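Local coordinates for Cwp19 (Clostridioides difficile, PDB 5OQ3), which probably acts as a hydrolase of the bacterial cell wall, and is represented here by its TIM-barrel glycoside hydrolase domain, at residues 84-89 with 168-173; 159-164 with 202-207; 228-233 with 283-288. One frame throughout, in Å; residues are numbered along the deposited sequence.

Interaction 1. Residues 84-89 with 168-173; sequences NINPWS and RKYIVD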
# COMPACT_ATOMS: atom_id res chain seq x y z
N ASN A 84 -8.16 -20.02 -3.97
CA ASN A 84 -9.26 -20.55 -4.77
C ASN A 84 -10.04 -19.39 -5.47
O ASN A 84 -11.11 -19.60 -6.01
CB ASN A 84 -10.23 -21.36 -3.86
CG ASN A 84 -9.60 -22.62 -3.29
OD1 ASN A 84 -8.75 -23.26 -3.93
ND2 ASN A 84 -10.05 -23.01 -2.11
N ILE A 85 -9.49 -18.17 -5.44
CA ILE A 85 -10.14 -16.97 -5.98
C ILE A 85 -9.26 -16.29 -7.05
O ILE A 85 -9.74 -15.90 -8.11
CB ILE A 85 -10.46 -15.95 -4.85
CG1 ILE A 85 -11.31 -16.60 -3.73
CG2 ILE A 85 -11.16 -14.70 -5.42
CD1 ILE A 85 -11.42 -15.73 -2.49
N ASN A 86 -7.98 -16.08 -6.74
CA ASN A 86 -7.10 -15.25 -7.53
C ASN A 86 -5.95 -16.08 -8.07
O ASN A 86 -5.53 -17.04 -7.44
CB ASN A 86 -6.59 -14.07 -6.68
CG ASN A 86 -7.69 -13.09 -6.37
OD1 ASN A 86 -8.16 -12.42 -7.26
ND2 ASN A 86 -8.13 -13.05 -5.12
N PRO A 87 -5.43 -15.71 -9.26
CA PRO A 87 -4.40 -16.52 -9.93
C PRO A 87 -3.01 -16.30 -9.35
O PRO A 87 -2.70 -15.20 -8.86
CB PRO A 87 -4.40 -15.96 -11.35
CG PRO A 87 -4.84 -14.53 -11.16
CD PRO A 87 -5.90 -14.61 -10.10
N TRP A 88 -2.13 -17.31 -9.48
CA TRP A 88 -0.73 -17.13 -9.09
C TRP A 88 -0.10 -15.94 -9.79
O TRP A 88 -0.25 -15.76 -11.00
CB TRP A 88 0.11 -18.37 -9.41
CG TRP A 88 -0.22 -19.60 -8.60
CD1 TRP A 88 -0.89 -20.71 -9.02
CD2 TRP A 88 0.16 -19.83 -7.25
NE1 TRP A 88 -0.95 -21.63 -7.99
CE2 TRP A 88 -0.28 -21.12 -6.91
CE3 TRP A 88 0.88 -19.08 -6.30
CZ2 TRP A 88 -0.07 -21.67 -5.63
CZ3 TRP A 88 1.08 -19.63 -5.03
CH2 TRP A 88 0.62 -20.92 -4.72
N SER A 89 0.67 -15.16 -9.05
CA SER A 89 1.30 -13.96 -9.61
C SER A 89 2.39 -14.32 -10.63
O SER A 89 3.21 -15.20 -10.40
CB SER A 89 1.93 -13.12 -8.50
OG SER A 89 2.61 -12.00 -9.04
N ARG A 168 -16.69 -4.84 -4.59
CA ARG A 168 -16.30 -4.67 -3.21
C ARG A 168 -16.34 -6.00 -2.46
O ARG A 168 -15.43 -6.33 -1.70
CB ARG A 168 -17.13 -3.57 -2.52
CG ARG A 168 -16.87 -2.19 -3.13
CD ARG A 168 -17.57 -1.07 -2.41
NE ARG A 168 -19.00 -1.13 -2.44
CZ ARG A 168 -19.78 -0.41 -3.21
NH1 ARG A 168 -21.07 -0.48 -3.04
NH2 ARG A 168 -19.29 0.31 -4.19
N LYS A 169 -17.40 -6.77 -2.67
CA LYS A 169 -17.51 -8.07 -2.03
C LYS A 169 -16.37 -8.98 -2.44
O LYS A 169 -15.84 -9.73 -1.61
CB LYS A 169 -18.88 -8.70 -2.31
CG LYS A 169 -18.99 -10.10 -1.79
CD LYS A 169 -20.37 -10.68 -1.97
CE LYS A 169 -20.38 -12.18 -2.05
NZ LYS A 169 -19.81 -12.82 -0.84
N TYR A 170 -16.04 -8.98 -3.74
CA TYR A 170 -14.93 -9.82 -4.20
C TYR A 170 -13.60 -9.43 -3.54
O TYR A 170 -12.81 -10.29 -3.18
CB TYR A 170 -14.84 -9.73 -5.74
CG TYR A 170 -13.45 -9.88 -6.34
CD1 TYR A 170 -12.80 -11.09 -6.34
CD2 TYR A 170 -12.78 -8.79 -6.89
CE1 TYR A 170 -11.52 -11.25 -6.87
CE2 TYR A 170 -11.51 -8.91 -7.43
CZ TYR A 170 -10.88 -10.14 -7.40
OH TYR A 170 -9.60 -10.25 -7.89
N ILE A 171 -13.34 -8.14 -3.43
CA ILE A 171 -12.12 -7.70 -2.74
C ILE A 171 -12.14 -8.11 -1.27
O ILE A 171 -11.15 -8.67 -0.76
CB ILE A 171 -11.86 -6.22 -2.97
CG1 ILE A 171 -11.59 -5.94 -4.45
CG2 ILE A 171 -10.70 -5.73 -2.10
CD1 ILE A 171 -11.76 -4.49 -4.83
N VAL A 172 -13.27 -7.88 -0.60
CA VAL A 172 -13.40 -8.34 0.79
C VAL A 172 -13.12 -9.84 0.91
O VAL A 172 -12.39 -10.28 1.80
CB VAL A 172 -14.76 -7.98 1.35
CG1 VAL A 172 -15.04 -8.64 2.68
CG2 VAL A 172 -14.90 -6.46 1.46
N ASP A 173 -13.75 -10.61 0.03
CA ASP A 173 -13.58 -12.05 0.09
C ASP A 173 -12.15 -12.48 -0.20
O ASP A 173 -11.67 -13.45 0.35
CB ASP A 173 -14.57 -12.72 -0.89
CG ASP A 173 -16.04 -12.59 -0.46
OD1 ASP A 173 -16.32 -12.23 0.72
OD2 ASP A 173 -16.94 -12.83 -1.33
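I85 and N86 turn their side chains to the helix side through similar first torsions. In I85 (chi1 -55°), the branch methyl CG2 lies opposite the backbone N, while CG1 stays beside that N. CG2 therefore meets the ring of Y170, and CD1, at the end of the other branch, reaches the helix backbone. In N86 (chi1 -70°), CG is turned away from the carbonyl carbon, and OD1 of the amide points to the hydroxyl of Y170.

The polar link is a single hydrogen bond. Y170 OH donates to N86 OD1 at 2.7 Å. The donor lies in the carbonyl plane, with a C=O...donor angle of 146°. The two side chains come from opposite directions.

The apolar part is small. I85 CG2 sits at the ring edge, 3.8 Å from Y170 CE1. I85 CD1 is 3.7 Å from D173 O. Ring and isoleucine slide past each other. D173 turns its carboxylate back along its own helix, where K169 NZ forms a salt bridge with D173 OD2 at 2.9 Å.

The contact joins the loop after barrel strand 68-74 to helix 165-181. The rings of Y160 and W150 also meet the Y170 ring. S174 OG bonds both to N86 ND2 and to the backbone O of Y170. With Y170 OH on OD1 and S174 OG on ND2, the amide is gripped at both ends, which should fix its rotation.

Y170 OH has a second partner, R74 NH2, at the end of barrel strand 68-74. The phenol oxygen thus accepts from a guanidinium group while it donates to an amide oxygen. The nearby positive charge would probably polarise the hydroxyl and strengthen its bond to N86. The buried hydroxyl and amide are satisfied by each other and by R74 and S174.

Interaction 2. Residues 159-164 with 202-207; sequences YYDPGL and TATYQK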
# COMPACT_ATOMS: atom_id res chain seq x y z
N TYR A 159 -9.12 -1.92 -14.77
CA TYR A 159 -9.36 -1.81 -13.32
C TYR A 159 -10.67 -2.45 -12.97
O TYR A 159 -11.62 -2.39 -13.75
CB TYR A 159 -9.41 -0.32 -12.95
CG TYR A 159 -8.17 0.44 -13.25
CD1 TYR A 159 -7.96 0.96 -14.51
CD2 TYR A 159 -7.19 0.67 -12.28
CE1 TYR A 159 -6.79 1.63 -14.80
CE2 TYR A 159 -6.01 1.34 -12.57
CZ TYR A 159 -5.84 1.86 -13.82
OH TYR A 159 -4.67 2.55 -14.07
N TYR A 160 -10.76 -2.96 -11.74
CA TYR A 160 -12.07 -3.28 -11.18
C TYR A 160 -12.80 -1.98 -10.86
O TYR A 160 -12.16 -1.00 -10.44
CB TYR A 160 -11.98 -4.15 -9.94
CG TYR A 160 -11.40 -5.51 -10.21
CD1 TYR A 160 -12.09 -6.46 -10.98
CD2 TYR A 160 -10.14 -5.83 -9.77
CE1 TYR A 160 -11.54 -7.68 -11.27
CE2 TYR A 160 -9.58 -7.07 -10.03
CZ TYR A 160 -10.28 -7.99 -10.80
OH TYR A 160 -9.73 -9.22 -11.06
N ASP A 161 -14.11 -1.96 -11.04
CA ASP A 161 -14.95 -0.78 -10.79
C ASP A 161 -15.24 -0.63 -9.30
O ASP A 161 -16.01 -1.43 -8.73
CB ASP A 161 -16.26 -0.94 -11.59
CG ASP A 161 -17.15 0.28 -11.58
OD1 ASP A 161 -16.97 1.17 -10.70
OD2 ASP A 161 -18.01 0.30 -12.50
N PRO A 162 -14.68 0.39 -8.65
CA PRO A 162 -14.92 0.55 -7.20
C PRO A 162 -16.38 0.78 -6.84
O PRO A 162 -16.73 0.62 -5.63
CB PRO A 162 -14.04 1.75 -6.84
CG PRO A 162 -13.03 1.87 -7.94
CD PRO A 162 -13.75 1.41 -9.17
N GLY A 163 -17.21 1.16 -7.81
CA GLY A 163 -18.60 1.44 -7.54
C GLY A 163 -19.55 0.27 -7.58
O GLY A 163 -20.72 0.48 -7.26
N LEU A 164 -19.09 -0.94 -7.88
CA LEU A 164 -19.97 -2.08 -7.92
C LEU A 164 -19.95 -2.79 -6.60
O LEU A 164 -18.87 -3.21 -6.11
CB LEU A 164 -19.57 -3.05 -9.04
CG LEU A 164 -19.86 -2.54 -10.46
CD1 LEU A 164 -19.24 -3.46 -11.47
CD2 LEU A 164 -21.36 -2.43 -10.70
N THR A 202 -20.10 5.60 -15.81
CA THR A 202 -21.41 6.28 -15.88
C THR A 202 -22.56 5.32 -15.60
O THR A 202 -23.49 5.69 -14.89
CB THR A 202 -21.60 6.92 -17.23
OG1 THR A 202 -20.46 7.77 -17.46
CG2 THR A 202 -22.88 7.70 -17.29
N ALA A 203 -22.51 4.11 -16.14
CA ALA A 203 -23.62 3.18 -15.94
C ALA A 203 -23.72 2.78 -14.47
O ALA A 203 -24.80 2.71 -13.92
CB ALA A 203 -23.45 1.96 -16.82
N THR A 204 -22.57 2.55 -13.83
CA THR A 204 -22.53 2.23 -12.42
C THR A 204 -23.13 3.37 -11.60
O THR A 204 -23.92 3.14 -10.69
CB THR A 204 -21.07 1.98 -12.00
OG1 THR A 204 -20.46 1.12 -12.94
CG2 THR A 204 -20.99 1.37 -10.64
N TYR A 205 -22.74 4.59 -11.90
CA TYR A 205 -23.29 5.79 -11.22
C TYR A 205 -24.80 5.92 -11.40
O TYR A 205 -25.57 6.18 -10.46
CB TYR A 205 -22.53 7.05 -11.68
CG TYR A 205 -23.18 8.30 -11.17
CD1 TYR A 205 -23.13 8.64 -9.81
CD2 TYR A 205 -23.95 9.09 -12.00
CE1 TYR A 205 -23.82 9.74 -9.32
CE2 TYR A 205 -24.62 10.22 -11.53
CZ TYR A 205 -24.57 10.53 -10.18
OH TYR A 205 -25.23 11.63 -9.72
N GLN A 206 -25.25 5.69 -12.62
CA GLN A 206 -26.70 5.76 -12.87
C GLN A 206 -27.46 4.73 -12.07
O GLN A 206 -28.56 4.98 -11.59
CB GLN A 206 -26.99 5.64 -14.36
CG GLN A 206 -26.60 6.85 -15.17
CD GLN A 206 -26.93 6.67 -16.64
OE1 GLN A 206 -26.04 6.57 -17.45
NE2 GLN A 206 -28.21 6.60 -16.97
N LYS A 207 -26.90 3.54 -11.96
CA LYS A 207 -27.59 2.45 -11.27
C LYS A 207 -27.56 2.57 -9.76
O LYS A 207 -28.54 2.26 -9.09
CB LYS A 207 -26.99 1.10 -11.67
CG LYS A 207 -27.77 -0.08 -11.11
CD LYS A 207 -27.46 -1.37 -11.82
CE LYS A 207 -28.15 -2.54 -11.13
NZ LYS A 207 -29.59 -2.52 -11.46
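The carboxylate of D161 is the flat group of this contact, and its two oxygens are met differently. T204 OG1 comes to OD2 on the syn side, 21° out of the carboxylate plane. The backbone N of G163 comes to OD1 from above the plane, 41° out of it. This second bond makes an Asx turn, set within a type I beta turn from D161 to L164.

The turn links strand 157-160 of a small hairpin to helix 165-181 of the TIM barrel. Its partner is the short helix 202-208, in the loop after barrel strand 186-189. The contact therefore ties together two loop regions that follow neighbouring barrel strands.

The hydrogen bond across the contact is short. T204 OG1 donates to D161 OD2 at 2.6 Å. Within the turn, G163 N reaches D161 OD1 at 2.9 Å. The carboxylate is thus gripped at both oxygens, once by the turn and once by the helix. With D161 CG opposite its own N (chi1 -173°), the acid group reaches out to the hydroxyl. The two side chains approach from opposite directions.

T204 uses both of its branches. OG1 takes the acid, while the methyl CG2 lies over the turn backbone. T204 CG2 is 3.5 Å from G163 O. G163 has no side chain, and the methyl comes close to its backbone there. W217 of helix 214-236 also touches T204, and V152 of the hairpin touches D161. All three of D161, G163 and T204 are buried.

L164 comes in across the threonine at about a right angle. L164 CD2 rests 3.8 Å from T204 CG2.

Interaction 3. Residues 228-233 with 283-288; sequences DVKASI and LIDYVV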
# COMPACT_ATOMS: atom_id res chain seq x y z
N ASP A 228 -15.72 -2.15 4.88
CA ASP A 228 -16.15 -3.55 4.78
C ASP A 228 -14.97 -4.51 4.93
O ASP A 228 -15.10 -5.56 5.51
CB ASP A 228 -16.84 -3.80 3.44
CG ASP A 228 -18.27 -3.19 3.36
OD1 ASP A 228 -18.76 -2.63 4.38
OD2 ASP A 228 -18.84 -3.34 2.26
N VAL A 229 -13.78 -4.14 4.48
CA VAL A 229 -12.58 -4.94 4.67
C VAL A 229 -12.24 -4.96 6.17
O VAL A 229 -11.99 -6.03 6.74
CB VAL A 229 -11.40 -4.36 3.83
CG1 VAL A 229 -10.06 -5.02 4.25
CG2 VAL A 229 -11.64 -4.63 2.35
N LYS A 230 -12.26 -3.81 6.82
CA LYS A 230 -11.99 -3.78 8.25
C LYS A 230 -12.95 -4.67 9.01
O LYS A 230 -12.54 -5.46 9.87
CB LYS A 230 -11.97 -2.34 8.80
CG LYS A 230 -11.37 -2.37 10.18
CD LYS A 230 -10.89 -1.10 10.59
CE LYS A 230 -12.02 -0.38 11.09
NZ LYS A 230 -12.31 -0.85 12.46
N ALA A 231 -14.24 -4.54 8.69
CA ALA A 231 -15.24 -5.35 9.40
C ALA A 231 -15.02 -6.84 9.20
O ALA A 231 -15.20 -7.64 10.12
CB ALA A 231 -16.64 -4.95 8.99
N SER A 232 -14.68 -7.23 7.98
CA SER A 232 -14.43 -8.63 7.66
C SER A 232 -13.27 -9.16 8.50
O SER A 232 -13.35 -10.17 9.17
CB SER A 232 -14.14 -8.79 6.16
OG SER A 232 -13.68 -10.09 5.89
N ILE A 233 -12.17 -8.42 8.47
CA ILE A 233 -10.98 -8.79 9.24
C ILE A 233 -11.34 -8.98 10.71
O ILE A 233 -11.04 -10.05 11.30
CB ILE A 233 -9.84 -7.77 9.10
CG1 ILE A 233 -9.38 -7.71 7.67
CG2 ILE A 233 -8.70 -8.10 10.06
CD1 ILE A 233 -8.52 -6.49 7.39
N LEU A 283 -12.35 4.00 9.79
CA LEU A 283 -12.44 2.96 8.80
C LEU A 283 -11.14 2.13 8.70
O LEU A 283 -11.09 1.12 8.02
CB LEU A 283 -12.75 3.52 7.39
CG LEU A 283 -14.00 4.42 7.33
CD1 LEU A 283 -14.26 4.86 5.92
CD2 LEU A 283 -15.19 3.75 7.95
N ILE A 284 -10.10 2.64 9.36
CA ILE A 284 -8.78 2.03 9.33
C ILE A 284 -8.21 2.06 10.76
O ILE A 284 -8.60 2.92 11.55
CB ILE A 284 -7.83 2.78 8.33
CG1 ILE A 284 -7.68 4.28 8.67
CG2 ILE A 284 -8.31 2.58 6.88
CD1 ILE A 284 -6.85 5.05 7.70
N ASP A 285 -7.28 1.15 11.03
CA ASP A 285 -6.54 1.19 12.29
C ASP A 285 -5.29 2.05 12.25
O ASP A 285 -4.85 2.56 13.28
CB ASP A 285 -6.13 -0.22 12.71
CG ASP A 285 -7.28 -1.15 13.01
OD1 ASP A 285 -8.17 -0.74 13.76
OD2 ASP A 285 -7.28 -2.27 12.47
N TYR A 286 -4.69 2.16 11.06
CA TYR A 286 -3.48 2.96 10.87
C TYR A 286 -3.46 3.58 9.51
O TYR A 286 -4.08 3.07 8.58
CB TYR A 286 -2.22 2.12 11.17
CG TYR A 286 -1.74 1.08 10.19
CD1 TYR A 286 -1.00 1.46 9.07
CD2 TYR A 286 -1.97 -0.26 10.38
CE1 TYR A 286 -0.48 0.52 8.21
CE2 TYR A 286 -1.42 -1.22 9.52
CZ TYR A 286 -0.68 -0.80 8.43
OH TYR A 286 -0.11 -1.74 7.57
N VAL A 287 -2.69 4.66 9.38
CA VAL A 287 -2.57 5.39 8.13
C VAL A 287 -1.11 5.77 7.96
O VAL A 287 -0.39 6.10 8.92
CB VAL A 287 -3.49 6.66 8.16
CG1 VAL A 287 -3.02 7.70 9.20
CG2 VAL A 287 -3.63 7.26 6.78
N VAL A 288 -0.66 5.67 6.69
CA VAL A 288 0.75 5.88 6.33
C VAL A 288 0.87 6.86 5.18
O VAL A 288 1.14 6.47 4.04
CB VAL A 288 1.49 4.56 6.03
CG1 VAL A 288 2.98 4.81 5.95
CG2 VAL A 288 1.14 3.47 7.02
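K230 makes all the close approaches from residues 228-233 of helix 214-236, mostly by van der Waals contact of its aliphatic chain. CG stands opposite the backbone N (chi1 -166°), and the chain then bends at its third and fourth torsions. That bend wraps the methylenes round the carbonyl of L283. K230 CD is 3.4 Å from L283 O. K230 CE lies 4.0 Å from I284 N. L283 O is buried here and has no hydrogen-bond partner in the model, so the methylenes shield a polar atom without bonding it.

The electrostatic part is looser. K230 NZ and D285 OD1 are 4.3 Å apart, too far for a salt bridge, though the opposite charges probably attract. D285 has stronger partners on its other oxygen. OD2 forms a salt bridge with K234 NZ, one helical turn beyond K230, and accepts from F242 N. That holds the carboxylate beside the lysine.

Neighbouring apolar groups complete the setting. F242 of strand 241-244 touches K230, and W278 of helix 275-280 touches L283 and I284.

Residues 283-285 lead into strand 286-287. Helix 214-236 precedes strand 241-244, the neighbour of 286-287 in the sheet. An outer helix packed against the entry to a parallel barrel strand is characteristic of the TIM barrel.

How the interactions relate
Helix 165-181 connects the three contacts. It carries residues 168-173 of interaction 1 and directly follows the turn of interaction 2, where R168 NH2 makes a probable hydrogen bond to P162 O at 3.0 Å. On another side, V172 CG1 packs against S232 CB of interaction 3 at 3.6 Å. The centres of interactions 1 and 2 are about 18 Å apart, and those of 1 and 3 about 17 Å. Interactions 2 and 3 do not touch. Interactions 1 and 2 involve loops after barrel strands, the end where TIM-barrel enzymes keep their active sites. Interaction 3 lies at the strand-entry end. A 1,2-ethanediol about 6 Å from the N86 side chain probably comes from the crystallisation liquor, although such molecules often mark pockets.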